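Local coordinates for protein potential RNA-dependent RNA polymerase (Human picobirnavirus, PDB 5I62) that probably copies RNA as an RNA-dependent RNA polymerase, joining ribonucleoside triphosphates into new strands in both transcription and genome replication of a double-stranded RNA virus, at residues T327-Q339 / L350-L363. Numbering follows the deposited sequence.
Sequences TNADETLVHRVLQ and LNPNSQCLGDDGVL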
ATOM      1  N   THR A 327       8.282   0.523  -4.910  1.00 22.99           N
ATOM      2  CA  THR A 327       7.472   1.603  -4.351  1.00 20.06           C
ATOM      3  C   THR A 327       7.583   1.627  -2.839  1.00 25.54           C
ATOM      4  O   THR A 327       7.887   2.663  -2.234  1.00 22.33           O
ATOM      5  CB  THR A 327       5.996   1.449  -4.731  1.00 26.36           C
ATOM      6  OG1 THR A 327       5.829   1.558  -6.151  1.00 29.10           O
ATOM      7  CG2 THR A 327       5.156   2.537  -4.034  1.00 24.73           C
ATOM      8  N   ASN A 328       7.345   0.479  -2.211  1.00 23.79           N
ATOM      9  CA  ASN A 328       7.360   0.453  -0.761  1.00 22.25           C
ATOM     10  C   ASN A 328       8.789   0.476  -0.222  1.00 21.37           C
ATOM     11  O   ASN A 328       9.058   1.124   0.797  1.00 21.68           O
ATOM     12  CB  ASN A 328       6.595  -0.770  -0.267  1.00 25.38           C
ATOM     13  CG  ASN A 328       6.292  -0.698   1.198  1.00 35.54           C
ATOM     14  OD1 ASN A 328       7.054  -1.204   2.021  1.00 33.79           O
ATOM     15  ND2 ASN A 328       5.191  -0.026   1.544  1.00 36.24           N
ATOM     16  N   ALA A 329       9.716  -0.207  -0.896  1.00 16.93           N
ATOM     17  CA  ALA A 329      11.074  -0.332  -0.370  1.00 18.52           C
ATOM     18  C   ALA A 329      11.771   1.023  -0.312  1.00 15.94           C
ATOM     19  O   ALA A 329      12.291   1.420   0.741  1.00 17.07           O
ATOM     20  CB  ALA A 329      11.882  -1.316  -1.214  1.00 18.10           C
ATOM     21  N   ASP A 330      11.814   1.740  -1.445  1.00 13.75           N
ATOM     22  CA  ASP A 330      12.505   3.029  -1.490  1.00 15.29           C
ATOM     23  C   ASP A 330      11.944   3.977  -0.440  1.00 15.58           C
ATOM     24  O   ASP A 330      12.690   4.670   0.260  1.00 18.55           O
ATOM     25  CB  ASP A 330      12.374   3.683  -2.872  1.00 15.91           C
ATOM     26  CG  ASP A 330      13.281   3.061  -3.928  1.00 18.25           C
ATOM     27  OD1 ASP A 330      13.864   1.989  -3.692  1.00 18.62           O
ATOM     28  OD2 ASP A 330      13.414   3.678  -5.015  1.00 19.73           O
ATOM     29  N   GLU A 331      10.617   4.043  -0.356  1.00 16.68           N
ATOM     30  CA  GLU A 331       9.954   4.967   0.548  1.00 15.77           C
ATOM     31  C   GLU A 331      10.212   4.605   2.002  1.00 17.80           C
ATOM     32  O   GLU A 331      10.472   5.483   2.826  1.00 16.40           O
ATOM     33  CB  GLU A 331       8.462   4.980   0.261  1.00 17.46           C
ATOM     34  CG  GLU A 331       8.136   5.630  -1.062  1.00 18.18           C
ATOM     35  CD  GLU A 331       6.654   5.820  -1.255  1.00 25.04           C
ATOM     36  OE1 GLU A 331       5.864   5.223  -0.487  1.00 22.98           O
ATOM     37  OE2 GLU A 331       6.288   6.575  -2.182  1.00 25.14           O
ATOM     38  N   THR A 332      10.141   3.312   2.330  1.00 15.94           N
ATOM     39  CA  THR A 332      10.321   2.874   3.715  1.00 19.32           C
ATOM     40  C   THR A 332      11.745   3.133   4.197  1.00 17.51           C
ATOM     41  O   THR A 332      11.968   3.578   5.336  1.00 17.05           O
ATOM     42  CB  THR A 332       9.966   1.392   3.835  1.00 17.51           C
ATOM     43  OG1 THR A 332       8.593   1.212   3.474  1.00 19.20           O
ATOM     44  CG2 THR A 332      10.182   0.885   5.259  1.00 17.99           C
ATOM     45  N   LEU A 333      12.725   2.851   3.343  1.00 17.33           N
ATOM     46  CA  LEU A 333      14.119   3.116   3.679  1.00 18.69           C
ATOM     47  C   LEU A 333      14.338   4.602   3.954  1.00 19.20           C
ATOM     48  O   LEU A 333      14.977   4.979   4.943  1.00 16.09           O
ATOM     49  CB  LEU A 333      15.018   2.647   2.539  1.00 16.66           C
ATOM     50  CG  LEU A 333      15.196   1.149   2.295  1.00 22.47           C
ATOM     51  CD1 LEU A 333      16.046   0.976   1.041  1.00 21.31           C
ATOM     52  CD2 LEU A 333      15.855   0.487   3.496  1.00 24.79           C
ATOM     53  N   VAL A 334      13.811   5.463   3.078  1.00 16.20           N
ATOM     54  CA  VAL A 334      14.012   6.898   3.241  1.00 16.33           C
ATOM     55  C   VAL A 334      13.207   7.428   4.423  1.00 16.74           C
ATOM     56  O   VAL A 334      13.670   8.311   5.159  1.00 15.84           O
ATOM     57  CB  VAL A 334      13.677   7.648   1.939  1.00 18.81           C
ATOM     58  CG1 VAL A 334      13.701   9.185   2.175  1.00 15.72           C
ATOM     59  CG2 VAL A 334      14.661   7.266   0.840  1.00 15.87           C
ATOM     60  N   HIS A 335      11.999   6.907   4.625  1.00 14.25           N
ATOM     61  CA  HIS A 335      11.198   7.298   5.788  1.00 15.11           C
ATOM     62  C   HIS A 335      11.953   7.024   7.091  1.00 18.10           C
ATOM     63  O   HIS A 335      11.911   7.833   8.032  1.00 16.00           O
ATOM     64  CB  HIS A 335       9.863   6.548   5.742  1.00 14.25           C
ATOM     65  CG  HIS A 335       8.802   7.096   6.639  1.00 15.27           C
ATOM     66  ND1 HIS A 335       7.463   6.858   6.422  1.00 17.40           N
ATOM     67  CD2 HIS A 335       8.873   7.835   7.773  1.00 14.98           C
ATOM     68  CE1 HIS A 335       6.752   7.449   7.367  1.00 17.64           C
ATOM     69  NE2 HIS A 335       7.584   8.046   8.201  1.00 17.94           N
ATOM     70  N   ARG A 336      12.682   5.905   7.152  1.00 15.98           N
ATOM     71  CA  ARG A 336      13.447   5.603   8.354  1.00 17.91           C
ATOM     72  C   ARG A 336      14.551   6.641   8.571  1.00 17.76           C
ATOM     73  O   ARG A 336      14.786   7.067   9.705  1.00 15.10           O
ATOM     74  CB  ARG A 336      14.018   4.189   8.289  1.00 19.31           C
ATOM     75  CG  ARG A 336      14.792   3.774   9.567  1.00 16.37           C
ATOM     76  CD  ARG A 336      13.910   3.842  10.819  1.00 20.65           C
ATOM     77  NE  ARG A 336      14.383   2.936  11.870  1.00 19.57           N
ATOM     78  CZ  ARG A 336      13.663   2.575  12.927  1.00 20.18           C
ATOM     79  NH1 ARG A 336      12.435   3.053  13.091  1.00 16.10           N
ATOM     80  NH2 ARG A 336      14.165   1.722  13.807  1.00 17.33           N
ATOM     81  N   VAL A 337      15.203   7.093   7.489  1.00 14.64           N
ATOM     82  CA  VAL A 337      16.164   8.198   7.593  1.00 16.92           C
ATOM     83  C   VAL A 337      15.500   9.453   8.157  1.00 17.15           C
ATOM     84  O   VAL A 337      16.072  10.154   9.006  1.00 17.07           O
ATOM     85  CB  VAL A 337      16.818   8.477   6.229  1.00 19.45           C
ATOM     86  CG1 VAL A 337      17.775   9.674   6.332  1.00 14.97           C
ATOM     87  CG2 VAL A 337      17.565   7.232   5.737  1.00 14.85           C
ATOM     88  N   LEU A 338      14.300   9.777   7.665  1.00 13.98           N
ATOM     89  CA  LEU A 338      13.567  10.936   8.167  1.00 16.15           C
ATOM     90  C   LEU A 338      13.369  10.857   9.682  1.00 14.09           C
ATOM     91  O   LEU A 338      13.506  11.858  10.397  1.00 14.01           O
ATOM     92  CB  LEU A 338      12.211  11.044   7.456  1.00 16.55           C
ATOM     93  CG  LEU A 338      12.158  11.500   5.997  1.00 16.39           C
ATOM     94  CD1 LEU A 338      10.718  11.387   5.476  1.00 17.16           C
ATOM     95  CD2 LEU A 338      12.670  12.936   5.865  1.00 17.32           C
ATOM     96  N   GLN A 339      13.023   9.669  10.184  1.00 16.12           N
ATOM     97  CA  GLN A 339      12.798   9.503  11.618  1.00 14.28           C
ATOM     98  C   GLN A 339      14.090   9.724  12.389  1.00 14.05           C
ATOM     99  O   GLN A 339      14.107  10.419  13.411  1.00 15.79           O
ATOM    100  CB  GLN A 339      12.214   8.109  11.899  1.00 13.52           C
ATOM    101  CG  GLN A 339      10.823   7.874  11.252  1.00 13.74           C
ATOM    102  CD  GLN A 339      10.173   6.578  11.720  1.00 14.80           C
ATOM    103  OE1 GLN A 339      10.851   5.590  11.970  1.00 16.12           O
ATOM    104  NE2 GLN A 339       8.855   6.606  11.896  1.00 16.55           N
ATOM    105  N   LEU A 350      16.744   8.344  17.937  1.00 17.93           N
ATOM    106  CA  LEU A 350      15.450   7.746  17.648  1.00 13.58           C
ATOM    107  C   LEU A 350      15.265   6.499  18.503  1.00 14.67           C
ATOM    108  O   LEU A 350      16.162   5.661  18.594  1.00 16.84           O
ATOM    109  CB  LEU A 350      15.354   7.379  16.155  1.00 14.33           C
ATOM    110  CG  LEU A 350      14.019   6.753  15.733  1.00 12.80           C
ATOM    111  CD1 LEU A 350      12.895   7.815  15.881  1.00 12.68           C
ATOM    112  CD2 LEU A 350      14.098   6.183  14.295  1.00 12.15           C
ATOM    113  N   ASN A 351      14.110   6.371  19.142  1.00 16.62           N
ATOM    114  CA  ASN A 351      13.783   5.099  19.774  1.00 14.56           C
ATOM    115  C   ASN A 351      13.657   4.064  18.663  1.00 17.28           C
ATOM    116  O   ASN A 351      12.800   4.218  17.790  1.00 16.03           O
ATOM    117  CB  ASN A 351      12.489   5.218  20.561  1.00 16.09           C
ATOM    118  CG  ASN A 351      12.151   3.961  21.349  1.00 19.37           C
ATOM    119  OD1 ASN A 351      12.241   2.834  20.836  1.00 17.46           O
ATOM    120  ND2 ASN A 351      11.762   4.150  22.608  1.00 14.76           N
ATOM    121  N   PRO A 352      14.488   3.018  18.639  1.00 18.61           N
ATOM    122  CA  PRO A 352      14.504   2.103  17.482  1.00 19.33           C
ATOM    123  C   PRO A 352      13.244   1.266  17.348  1.00 19.37           C
ATOM    124  O   PRO A 352      13.043   0.645  16.294  1.00 17.62           O
ATOM    125  CB  PRO A 352      15.734   1.222  17.744  1.00 21.43           C
ATOM    126  CG  PRO A 352      15.859   1.221  19.266  1.00 18.85           C
ATOM    127  CD  PRO A 352      15.460   2.624  19.681  1.00 18.76           C
ATOM    128  N   ASN A 353      12.386   1.241  18.369  1.00 15.74           N
ATOM    129  CA  ASN A 353      11.094   0.581  18.239  1.00 17.47           C
ATOM    130  C   ASN A 353      10.055   1.435  17.517  1.00 18.63           C
ATOM    131  O   ASN A 353       8.923   0.969  17.327  1.00 16.03           O
ATOM    132  CB  ASN A 353      10.592   0.165  19.616  1.00 15.89           C
ATOM    133  CG  ASN A 353      11.571  -0.756  20.325  1.00 18.44           C
ATOM    134  OD1 ASN A 353      11.824  -1.868  19.858  1.00 18.83           O
ATOM    135  ND2 ASN A 353      12.128  -0.299  21.437  1.00 16.68           N
ATOM    136  N   SER A 354      10.404   2.669  17.141  1.00 16.09           N
ATOM    137  CA  SER A 354       9.611   3.407  16.166  1.00 12.62           C
ATOM    138  C   SER A 354       9.512   2.581  14.880  1.00 13.06           C
ATOM    139  O   SER A 354      10.358   1.731  14.593  1.00 14.22           O
ATOM    140  CB  SER A 354      10.241   4.774  15.873  1.00 13.76           C
ATOM    141  OG  SER A 354      10.419   5.517  17.080  1.00 15.49           O
ATOM    142  N   GLN A 355       8.463   2.837  14.094  1.00 12.91           N
ATOM    143  CA  GLN A 355       8.194   2.041  12.901  1.00 14.73           C
ATOM    144  C   GLN A 355       7.754   2.943  11.756  1.00 16.74           C
ATOM    145  O   GLN A 355       7.179   4.014  11.975  1.00 14.78           O
ATOM    146  CB  GLN A 355       7.081   1.004  13.140  1.00 14.85           C
ATOM    147  CG  GLN A 355       7.365  -0.023  14.183  1.00 18.57           C
ATOM    148  CD  GLN A 355       6.242  -1.038  14.273  1.00 16.54           C
ATOM    149  OE1 GLN A 355       5.539  -1.121  15.280  1.00 19.51           O
ATOM    150  NE2 GLN A 355       6.056  -1.796  13.200  1.00 13.23           N
ATOM    151  N   CYS A 356       7.997   2.481  10.529  1.00 15.72           N
ATOM    152  CA  CYS A 356       7.429   3.143   9.365  1.00 16.23           C
ATOM    153  C   CYS A 356       7.223   2.138   8.237  1.00 18.58           C
ATOM    154  O   CYS A 356       7.898   1.110   8.154  1.00 18.54           O
ATOM    155  CB  CYS A 356       8.297   4.310   8.869  1.00 17.50           C
ATOM    156  SG  CYS A 356      10.027   3.915   8.592  1.00 20.72           S
ATOM    157  N   LEU A 357       6.286   2.471   7.361  1.00 17.96           N
ATOM    158  CA  LEU A 357       5.989   1.644   6.203  1.00 21.78           C
ATOM    159  C   LEU A 357       5.408   2.566   5.152  1.00 19.08           C
ATOM    160  O   LEU A 357       4.351   3.159   5.383  1.00 20.97           O
ATOM    161  CB  LEU A 357       5.006   0.527   6.541  1.00 21.41           C
ATOM    162  CG  LEU A 357       4.557  -0.259   5.304  1.00 23.87           C
ATOM    163  CD1 LEU A 357       5.657  -1.210   4.865  1.00 21.01           C
ATOM    164  CD2 LEU A 357       3.258  -1.006   5.568  1.00 23.14           C
ATOM    165  N   GLY A 358       6.113   2.727   4.037  1.00 18.71           N
ATOM    166  CA  GLY A 358       5.649   3.661   3.025  1.00 18.67           C
ATOM    167  C   GLY A 358       5.462   5.039   3.627  1.00 21.27           C
ATOM    168  O   GLY A 358       6.383   5.578   4.256  1.00 20.25           O
ATOM    169  N   ASP A 359       4.259   5.592   3.496  1.00 16.25           N
ATOM    170  CA  ASP A 359       3.963   6.917   4.013  1.00 19.48           C
ATOM    171  C   ASP A 359       3.424   6.901   5.443  1.00 21.71           C
ATOM    172  O   ASP A 359       2.994   7.948   5.933  1.00 21.24           O
ATOM    173  CB  ASP A 359       2.975   7.651   3.087  1.00 20.60           C
ATOM    174  CG  ASP A 359       1.553   7.080   3.135  1.00 29.98           C
ATOM    175  OD1 ASP A 359       1.346   5.965   3.658  1.00 28.82           O
ATOM    176  OD2 ASP A 359       0.633   7.754   2.620  1.00 34.39           O
ATOM    177  N   ASP A 360       3.447   5.752   6.117  1.00 18.57           N
ATOM    178  CA  ASP A 360       2.876   5.610   7.450  1.00 22.35           C
ATOM    179  C   ASP A 360       3.987   5.469   8.481  1.00 15.79           C
ATOM    180  O   ASP A 360       4.914   4.693   8.273  1.00 15.29           O
ATOM    181  CB  ASP A 360       1.958   4.391   7.531  1.00 21.15           C
ATOM    182  CG  ASP A 360       0.695   4.680   8.286  1.00 34.30           C
ATOM    183  OD1 ASP A 360       0.744   4.881   9.522  1.00 35.36           O
ATOM    184  OD2 ASP A 360      -0.356   4.732   7.611  1.00 49.49           O
ATOM    185  N   GLY A 361       3.877   6.188   9.591  1.00 18.09           N
ATOM    186  CA  GLY A 361       4.919   6.145  10.605  1.00 16.59           C
ATOM    187  C   GLY A 361       4.385   6.336  12.006  1.00 16.93           C
ATOM    188  O   GLY A 361       3.347   6.976  12.222  1.00 17.50           O
ATOM    189  N   VAL A 362       5.120   5.793  12.972  1.00 14.62           N
ATOM    190  CA  VAL A 362       4.840   6.026  14.378  1.00 13.13           C
ATOM    191  C   VAL A 362       6.182   6.034  15.093  1.00 15.40           C
ATOM    192  O   VAL A 362       7.024   5.169  14.838  1.00 15.31           O
ATOM    193  CB  VAL A 362       3.856   4.977  14.947  1.00 18.40           C
ATOM    194  CG1 VAL A 362       4.402   3.555  14.810  1.00 18.04           C
ATOM    195  CG2 VAL A 362       3.528   5.271  16.380  1.00 22.35           C
ATOM    196  N   LEU A 363       6.428   7.050  15.914  1.00 14.47           N
ATOM    197  CA  LEU A 363       7.783   7.219  16.427  1.00 13.43           C
ATOM    198  C   LEU A 363       7.786   7.965  17.753  1.00 14.13           C
ATOM    199  O   LEU A 363       6.838   8.664  18.108  1.00 16.75           O
ATOM    200  CB  LEU A 363       8.682   7.948  15.411  1.00 14.28           C
ATOM    201  CG  LEU A 363       8.538   9.474  15.291  1.00 14.95           C
ATOM    202  CD1 LEU A 363       9.779  10.075  14.636  1.00 13.97           C
ATOM    203  CD2 LEU A 363       7.304   9.839  14.464  1.00 15.78           C
TER
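Thr-332 and His-335 hold Gly-358 at the tip of the Gly-Asp-Asp hairpin, joining the motif B helix of the polymerase palm to motif C. Strands 355-357 and 360-363 meet in a type II' turn from Leu-357 to Asp-360; the axes of helix 327-339 and strand 355-357 come within 7.5 Å and run roughly antiparallel (150°). Packing is tight at this end. Thr-332 OG1 gives its proton to Asn-328 O and receives Gly-358 N in a nearly straight bond of 3.0 Å. His-335 ND1 donates to Gly-358 O at 2.7 Å, with the oxygen almost in the ring plane. Both peptide groups of Gly-358 are thus tied to the helix, while Asp-359 and Asp-360, the signature acidic pair of motif C, have their CB atoms directed away from it. Cys-356 CB sits 3.5 Å from the His-335 ring centroid, a CH-pi contact over the face; with chi1 52°, SG is turned between its own backbone N and carbonyl carbon and lies near Arg-336 N. Phe-262 meets the same imidazole edge-to-face. Farther along, Gln-339 NE2 donates to Gln-355 O from above the carbonyl plane (3.1 Å); that oxygen also accepts Val-362 N within the hairpin.

The two ends are nearer solvent. At the looser one, the Asn-328 amide lies against Leu-357 CD1, while its OD1 accepts from Trp-234 NE1. At the other, around exposed Pro-352, the long arm of Arg-336, bent at chi2 (59°), reaches the loop, its NE paired with Glu-117. Leu-350 CD2 packs on Gln-339 CB and over one guanidinium face, offset toward the rim. Arg-336 NH1 bonds to Ser-354 O and Gln-339 OE1, and Arg-336 NH2 reaches Pro-352 O at 2.9 Å, with that oxygen in the guanidinium plane.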